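Local coordinates for protein anthranilate synthase component I (Streptococcus pneumoniae serotype 4, PDB 5KCK) that is a subunit of the anthranilate synthase component 1 family, in which helices pack around large antiparallel beta sheets, at residues 53-57 with 58-62; 361-365 with 366-370; 72-75 with 76-80. All coordinates share one frame; numbering follows the deposited sequence.

Interaction 1: 53-57 with 58-62; sequences KFENG and VLYQN
This is a beta hairpin with a two-residue loop, formed by strands 50-55 and 58-61. Glu-55 and Val-58 close it through a type I' turn. The loop residues Asn-56 and Gly-57 both have positive phi, as that turn requires. Glu-55 and Val-58 form a hydrogen-bonded pair: Val-58 N donates to Glu-55 O at 3.0 Å, and Glu-55 N donates back to Val-58 O. Lys-53 and Tyr-60 form the next such pair. Its shorter bond, Tyr-60 N to Lys-53 O, measures 2.8 Å. Phe-54 and Leu-59 lie between them as a non-hydrogen-bonded pair.

Lys-53, Glu-55, Val-58 and Tyr-60 share one face of the hairpin. The Tyr-60 side chain leans across to the other strand. Its CG stands beside its own backbone N (chi1 -60°), which carries the ring over the first strand. Tyr-60 CD1 meets Lys-53 CD at 4.2 Å, while Tyr-60 CE1 meets Glu-55 CG at 4.1 Å. Lys-53 O and Glu-55 O both lie at the ring edge, near its plane. The Glu-55 side chain crosses Tyr-60 at about a right angle, with the carboxylate plane turned 84° from the ring. Within the strand, Lys-53 NZ and Glu-55 OE2 make a long ion pair of 3.7 Å. Lys-53 NZ also has a weak, long ion pair with Glu-51.

Phe-54 and Leu-59 point to the other face, where Pro-70 of helix 70-78 packs on both. Both are buried. Leu-59 CB sits at the Phe-54 ring edge, in the ring plane, 4.0 Å from Phe-54 CD1. The same ring comes up obliquely to the turn-side backbone, and Phe-54 CD1 lies 3.3 Å from Val-58 O.

Interaction 2: 361-365 with 366-370; sequences TLPAG and TVSGA
Ser-368 folds back onto Pro-363 and Ala-364 across a short 3-10 turn. The turn belongs to the loop between helix 354-361 and strand 369-370. Ser-368 CB comes first: it lies 4.1 Å from Pro-363 CG and 3.7 Å from Ala-364 O. The side chain then places OG between its own backbone N and carbonyl carbon (chi1 47°). From there Ser-368 OG donates a hydrogen bond of 2.8 Å to Ala-364 O. Gly-365 CA also lies close to this hydroxyl.

Ala-364 O has a second donor, Val-367 N, at 3.0 Å. The two donors come from opposite faces of the carbonyl plane, so the oxygen is gripped from above and below. Ser-368 N donates to Gly-365 O, which gives the turn its second i to i+3 bond.

Val-367 completes the contact with carbon. Its CG2 branch lies 4.0 Å from Pro-363 CB and 4.2 Å from Ala-364 CB. Pro-363 follows a cis peptide bond. Its carbonyl O accepts a hydrogen bond from Lys-372 NZ, and Arg-387 NH1 binds Val-367 O. Ile-407 of strand 403-407 packs on Ala-364, Thr-366 and Val-367. Thr-366 OG1 stands 3.8 Å from Ala-364 CB.

Interaction 3: 72-75 with 76-80; sequences DFLY and EVIHK
Tyr-75 O is gripped by two backbone N-H groups at the C-terminal end of helix 70-78. His-79 N donates to Tyr-75 O at 2.8 Å. Ile-78 N adds a weak bond to the same oxygen, beside its main one to Leu-74 O. Earlier in the helix, Glu-76 N and Val-77 N bind Asp-72 O and Phe-73 O.

The side chains of Tyr-75 and His-79 run side by side, pointing the same way. His-79 CB lies over one face of the Tyr-75 ring, 3.9 Å from its centroid, as a CH-pi contact. The ring planes are 23° apart but slid past each other. As a result, Tyr-75 OH stands over the centre of the His-79 ring, 3.6 Å above it. Two residues earlier, the same i to i+4 spacing puts Val-77 CG2 over the Phe-73 ring in a CH-pi contact, 3.5 Å from Phe-73 CZ. Leu-74 CD1 touches Ile-78 CG1 at 3.9 Å.

The hydrogen bonds between 72-75 and 76-80 all run between backbone atoms. The side chains meet by van der Waals and ring-face packing, while polar partners of Glu-76 and His-79 lie outside the contact: a salt bridge to Arg-68 and a weak bond to Ala-399 O.

In the fold
From the N terminus, interaction 1 comes first and closes the hairpin of strands 50-55 and 58-61. After strand 64-66 the chain enters helix 70-78, where interaction 3 covers most of the helix and its C-terminal end. Interaction 2 comes much later, on the way from helix 354-361 to strand 369-370. The three follow in series; none nests or crosses. Interactions 1 and 3 touch: Phe-73 packs on Leu-59 and Gln-61, and Val-77 also reaches Gln-61. The helix thus lies against the hairpin at one end of the eleven-stranded sheet. Interaction 2 stays about 11 Å from each at the nearest atoms. It leads into another sheet, where strand 369-370 pairs with strand 211-221.

Interaction 1: 53-57 with 58-62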
loop_
_atom_site.group_PDB
_atom_site.type_symbol
_atom_site.label_atom_id
_atom_site.label_comp_id
_atom_site.label_asym_id
_atom_site.label_seq_id
_atom_site.Cartn_x
_atom_site.Cartn_y
_atom_site.Cartn_z
ATOM N N LYS A 53 35.485 2.906 -5.328
ATOM C CA LYS A 53 35.555 4.050 -4.437
ATOM C C LYS A 53 36.558 5.053 -4.986
ATOM O O LYS A 53 37.581 4.670 -5.560
ATOM C CB LYS A 53 35.921 3.579 -3.014
ATOM C CG LYS A 53 36.836 4.482 -2.233
ATOM C CD LYS A 53 37.595 3.708 -1.164
ATOM C CE LYS A 53 36.685 3.198 -0.063
ATOM N NZ LYS A 53 37.474 2.515 1.013
ATOM N N PHE A 54 36.239 6.338 -4.827
ATOM C CA PHE A 54 37.125 7.445 -5.177
ATOM C C PHE A 54 37.342 8.285 -3.927
ATOM O O PHE A 54 36.388 8.860 -3.384
ATOM C CB PHE A 54 36.525 8.302 -6.298
ATOM C CG PHE A 54 37.502 9.265 -6.930
ATOM C CD1 PHE A 54 38.569 8.802 -7.679
ATOM C CD2 PHE A 54 37.330 10.631 -6.802
ATOM C CE1 PHE A 54 39.462 9.684 -8.271
ATOM C CE2 PHE A 54 38.219 11.518 -7.390
ATOM C CZ PHE A 54 39.285 11.042 -8.129
ATOM N N GLU A 55 38.580 8.336 -3.452
ATOM C CA GLU A 55 38.874 9.192 -2.316
ATOM C C GLU A 55 40.302 9.698 -2.429
ATOM O O GLU A 55 41.179 9.015 -2.967
ATOM C CB GLU A 55 38.636 8.473 -0.980
ATOM C CG GLU A 55 39.604 7.368 -0.626
ATOM C CD GLU A 55 39.189 6.636 0.642
ATOM O OE1 GLU A 55 38.354 7.175 1.400
ATOM O OE2 GLU A 55 39.685 5.517 0.880
ATOM N N ASN A 56 40.509 10.925 -1.949
ATOM C CA ASN A 56 41.825 11.561 -1.943
ATOM C C ASN A 56 42.446 11.554 -3.338
ATOM O O ASN A 56 43.649 11.358 -3.506
ATOM C CB ASN A 56 42.751 10.892 -0.924
ATOM C CG ASN A 56 42.187 10.923 0.492
ATOM O OD1 ASN A 56 41.605 11.922 0.920
ATOM N ND2 ASN A 56 42.359 9.823 1.225
ATOM N N GLY A 57 41.605 11.746 -4.352
ATOM C CA GLY A 57 42.061 11.820 -5.726
ATOM C C GLY A 57 42.466 10.509 -6.367
ATOM O O GLY A 57 43.073 10.534 -7.439
ATOM N N VAL A 58 42.137 9.365 -5.759
ATOM C CA VAL A 58 42.592 8.059 -6.224
ATOM C C VAL A 58 41.392 7.128 -6.381
ATOM O O VAL A 58 40.479 7.127 -5.548
ATOM C CB VAL A 58 43.635 7.461 -5.254
ATOM C CG1 VAL A 58 44.044 6.072 -5.691
ATOM C CG2 VAL A 58 44.861 8.375 -5.157
ATOM N N LEU A 59 41.397 6.334 -7.452
ATOM C CA LEU A 59 40.323 5.395 -7.761
ATOM C C LEU A 59 40.727 3.985 -7.337
ATOM O O LEU A 59 41.804 3.505 -7.710
ATOM C CB LEU A 59 39.998 5.429 -9.257
ATOM C CG LEU A 59 38.906 4.491 -9.781
ATOM C CD1 LEU A 59 37.532 4.763 -9.135
ATOM C CD2 LEU A 59 38.822 4.600 -11.302
ATOM N N TYR A 60 39.857 3.318 -6.575
ATOM C CA TYR A 60 40.126 1.978 -6.065
ATOM C C TYR A 60 39.042 1.006 -6.498
ATOM O O TYR A 60 37.857 1.351 -6.525
ATOM C CB TYR A 60 40.199 1.953 -4.539
ATOM C CG TYR A 60 41.258 2.832 -3.940
ATOM C CD1 TYR A 60 40.976 4.152 -3.609
ATOM C CD2 TYR A 60 42.539 2.344 -3.686
ATOM C CE1 TYR A 60 41.933 4.972 -3.047
ATOM C CE2 TYR A 60 43.512 3.157 -3.117
ATOM C CZ TYR A 60 43.197 4.469 -2.800
ATOM O OH TYR A 60 44.137 5.293 -2.251
ATOM N N GLN A 61 39.458 -0.219 -6.820
ATOM C CA GLN A 61 38.547 -1.344 -7.003
ATOM C C GLN A 61 39.040 -2.483 -6.128
ATOM O O GLN A 61 40.137 -3.005 -6.355
ATOM C CB GLN A 61 38.471 -1.790 -8.468
ATOM C CG GLN A 61 37.476 -2.920 -8.699
ATOM C CD GLN A 61 37.492 -3.445 -10.125
ATOM O OE1 GLN A 61 38.523 -3.411 -10.796
ATOM N NE2 GLN A 61 36.344 -3.929 -10.597
ATOM N N ASN A 62 38.227 -2.869 -5.140
ATOM C CA ASN A 62 38.621 -3.846 -4.124
ATOM C C ASN A 62 40.027 -3.568 -3.607
ATOM O O ASN A 62 40.852 -4.482 -3.500
ATOM C CB ASN A 62 38.541 -5.272 -4.677
ATOM C CG ASN A 62 37.120 -5.793 -4.748
ATOM O OD1 ASN A 62 36.156 -5.027 -4.642
ATOM N ND2 ASN A 62 36.981 -7.103 -4.939
#

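Interaction 2: 361-365 with 366-370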
loop_
_atom_site.group_PDB
_atom_site.type_symbol
_atom_site.label_atom_id
_atom_site.label_comp_id
_atom_site.label_asym_id
_atom_site.label_seq_id
_atom_site.Cartn_x
_atom_site.Cartn_y
_atom_site.Cartn_z
ATOM N N THR A 361 23.920 16.961 -14.843
ATOM C CA THR A 361 22.975 17.444 -13.843
ATOM C C THR A 361 23.571 17.672 -12.460
ATOM O O THR A 361 22.953 18.380 -11.658
ATOM C CB THR A 361 21.802 16.455 -13.688
ATOM O OG1 THR A 361 22.311 15.147 -13.394
ATOM C CG2 THR A 361 20.973 16.387 -14.959
ATOM N N LEU A 362 24.725 17.094 -12.149
ATOM C CA LEU A 362 25.262 17.161 -10.792
ATOM C C LEU A 362 26.042 18.457 -10.601
ATOM O O LEU A 362 26.938 18.754 -11.394
ATOM C CB LEU A 362 26.174 15.966 -10.527
ATOM C CG LEU A 362 26.897 15.887 -9.184
ATOM C CD1 LEU A 362 25.942 15.455 -8.111
ATOM C CD2 LEU A 362 28.076 14.934 -9.279
ATOM N N PRO A 363 25.755 19.239 -9.554
ATOM C CA PRO A 363 24.680 19.000 -8.587
ATOM C C PRO A 363 23.432 19.766 -8.976
ATOM O O PRO A 363 23.506 20.705 -9.775
ATOM C CB PRO A 363 25.261 19.546 -7.289
ATOM C CG PRO A 363 26.065 20.732 -7.765
ATOM C CD PRO A 363 26.617 20.359 -9.132
ATOM N N ALA A 364 22.301 19.370 -8.405
ATOM C CA ALA A 364 21.028 19.995 -8.743
ATOM C C ALA A 364 21.047 21.502 -8.495
ATOM O O ALA A 364 21.669 21.991 -7.547
ATOM C CB ALA A 364 19.918 19.347 -7.925
ATOM N N GLY A 365 20.347 22.242 -9.360
ATOM C CA GLY A 365 20.236 23.682 -9.177
ATOM C C GLY A 365 19.708 24.080 -7.810
ATOM O O GLY A 365 20.128 25.095 -7.254
ATOM N N THR A 366 18.804 23.282 -7.240
ATOM C CA THR A 366 18.216 23.600 -5.941
ATOM C C THR A 366 19.190 23.450 -4.772
ATOM O O THR A 366 18.846 23.853 -3.660
ATOM C CB THR A 366 16.985 22.720 -5.684
ATOM O OG1 THR A 366 17.310 21.355 -5.954
ATOM C CG2 THR A 366 15.840 23.137 -6.567
ATOM N N VAL A 367 20.377 22.887 -4.976
ATOM C CA VAL A 367 21.387 22.837 -3.926
ATOM C C VAL A 367 22.650 23.599 -4.310
ATOM O O VAL A 367 23.656 23.513 -3.610
ATOM C CB VAL A 367 21.730 21.385 -3.534
ATOM C CG1 VAL A 367 20.494 20.667 -3.031
ATOM C CG2 VAL A 367 22.360 20.640 -4.717
ATOM N N SER A 368 22.618 24.353 -5.404
ATOM C CA SER A 368 23.809 25.077 -5.830
ATOM C C SER A 368 23.468 26.539 -6.087
ATOM O O SER A 368 23.692 27.397 -5.225
ATOM C CB SER A 368 24.423 24.411 -7.070
ATOM O OG SER A 368 23.442 24.110 -8.058
ATOM N N GLY A 369 22.915 26.836 -7.249
ATOM C CA GLY A 369 22.450 28.176 -7.536
ATOM C C GLY A 369 22.503 28.456 -9.024
ATOM O O GLY A 369 22.679 27.557 -9.844
ATOM N N ALA A 370 22.350 29.739 -9.352
ATOM C CA ALA A 370 22.302 30.214 -10.728
ATOM C C ALA A 370 23.038 31.544 -10.838
ATOM O O ALA A 370 22.724 32.480 -10.093
ATOM C CB ALA A 370 20.855 30.372 -11.195
#

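Interaction 3: 72-75 with 76-80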
loop_
_atom_site.group_PDB
_atom_site.type_symbol
_atom_site.label_atom_id
_atom_site.label_comp_id
_atom_site.label_asym_id
_atom_site.label_seq_id
_atom_site.Cartn_x
_atom_site.Cartn_y
_atom_site.Cartn_z
ATOM N N ASP A 72 33.870 7.059 -15.835
ATOM C CA ASP A 72 34.058 6.184 -16.991
ATOM C C ASP A 72 34.362 4.758 -16.550
ATOM O O ASP A 72 33.828 3.800 -17.120
ATOM C CB ASP A 72 35.179 6.706 -17.895
ATOM C CG ASP A 72 34.831 8.027 -18.557
ATOM O OD1 ASP A 72 33.657 8.457 -18.471
ATOM O OD2 ASP A 72 35.735 8.629 -19.175
ATOM N N PHE A 73 35.208 4.595 -15.529
ATOM C CA PHE A 73 35.520 3.251 -15.060
ATOM C C PHE A 73 34.296 2.588 -14.442
ATOM O O PHE A 73 34.015 1.415 -14.712
ATOM C CB PHE A 73 36.671 3.284 -14.051
ATOM C CG PHE A 73 37.142 1.913 -13.630
ATOM C CD1 PHE A 73 37.866 1.114 -14.508
ATOM C CD2 PHE A 73 36.850 1.420 -12.365
ATOM C CE1 PHE A 73 38.299 -0.157 -14.127
ATOM C CE2 PHE A 73 37.281 0.158 -11.973
ATOM C CZ PHE A 73 38.006 -0.634 -12.854
ATOM N N LEU A 74 33.558 3.322 -13.610
ATOM C CA LEU A 74 32.380 2.738 -12.984
ATOM C C LEU A 74 31.409 2.210 -14.032
ATOM O O LEU A 74 30.894 1.092 -13.908
ATOM C CB LEU A 74 31.696 3.765 -12.089
ATOM C CG LEU A 74 30.360 3.319 -11.501
ATOM C CD1 LEU A 74 30.590 2.348 -10.357
ATOM C CD2 LEU A 74 29.523 4.529 -11.068
ATOM N N TYR A 75 31.162 2.991 -15.086
ATOM C CA TYR A 75 30.224 2.544 -16.105
ATOM C C TYR A 75 30.754 1.322 -16.835
ATOM O O TYR A 75 30.017 0.358 -17.063
ATOM C CB TYR A 75 29.940 3.663 -17.102
ATOM C CG TYR A 75 28.787 3.325 -18.015
ATOM C CD1 TYR A 75 27.480 3.532 -17.601
ATOM C CD2 TYR A 75 29.003 2.782 -19.282
ATOM C CE1 TYR A 75 26.413 3.221 -18.430
ATOM C CE2 TYR A 75 27.943 2.462 -20.122
ATOM C CZ TYR A 75 26.646 2.686 -19.683
ATOM O OH TYR A 75 25.573 2.385 -20.483
ATOM N N GLU A 76 32.031 1.355 -17.210
ATOM C CA GLU A 76 32.639 0.231 -17.907
ATOM C C GLU A 76 32.534 -1.060 -17.098
ATOM O O GLU A 76 32.211 -2.118 -17.650
ATOM C CB GLU A 76 34.092 0.570 -18.222
ATOM C CG GLU A 76 34.884 -0.537 -18.853
ATOM C CD GLU A 76 36.313 -0.114 -19.102
ATOM O OE1 GLU A 76 37.225 -0.770 -18.550
ATOM O OE2 GLU A 76 36.509 0.890 -19.829
ATOM N N VAL A 77 32.770 -0.992 -15.785
ATOM C CA VAL A 77 32.698 -2.198 -14.962
ATOM C C VAL A 77 31.251 -2.655 -14.791
ATOM O O VAL A 77 30.963 -3.858 -14.770
ATOM C CB VAL A 77 33.378 -1.954 -13.602
ATOM C CG1 VAL A 77 32.942 -3.011 -12.583
ATOM C CG2 VAL A 77 34.890 -1.961 -13.766
ATOM N N ILE A 78 30.316 -1.710 -14.695
ATOM C CA ILE A 78 28.938 -2.056 -14.352
ATOM C C ILE A 78 28.155 -2.543 -15.565
ATOM O O ILE A 78 27.386 -3.503 -15.471
ATOM C CB ILE A 78 28.251 -0.849 -13.700
ATOM C CG1 ILE A 78 28.883 -0.559 -12.340
ATOM C CG2 ILE A 78 26.753 -1.071 -13.611
ATOM C CD1 ILE A 78 29.286 -1.765 -11.618
ATOM N N HIS A 79 28.328 -1.887 -16.710
ATOM C CA HIS A 79 27.449 -2.082 -17.856
ATOM C C HIS A 79 27.718 -3.418 -18.539
ATOM O O HIS A 79 28.862 -3.728 -18.880
ATOM C CB HIS A 79 27.652 -0.937 -18.848
ATOM C CG HIS A 79 26.877 -1.084 -20.118
ATOM N ND1 HIS A 79 25.508 -1.247 -20.141
ATOM C CD2 HIS A 79 27.277 -1.073 -21.410
ATOM C CE1 HIS A 79 25.100 -1.338 -21.394
ATOM N NE2 HIS A 79 26.153 -1.237 -22.183
ATOM N N LYS A 80 26.654 -4.190 -18.767
ATOM C CA LYS A 80 26.732 -5.491 -19.437
ATOM C C LYS A 80 25.771 -5.498 -20.622
ATOM O O LYS A 80 24.551 -5.567 -20.435
ATOM C CB LYS A 80 26.412 -6.623 -18.465
ATOM C CG LYS A 80 27.411 -6.720 -17.319
ATOM C CD LYS A 80 28.792 -7.117 -17.847
ATOM C CE LYS A 80 29.839 -7.045 -16.759
ATOM N NZ LYS A 80 31.156 -7.550 -17.204
#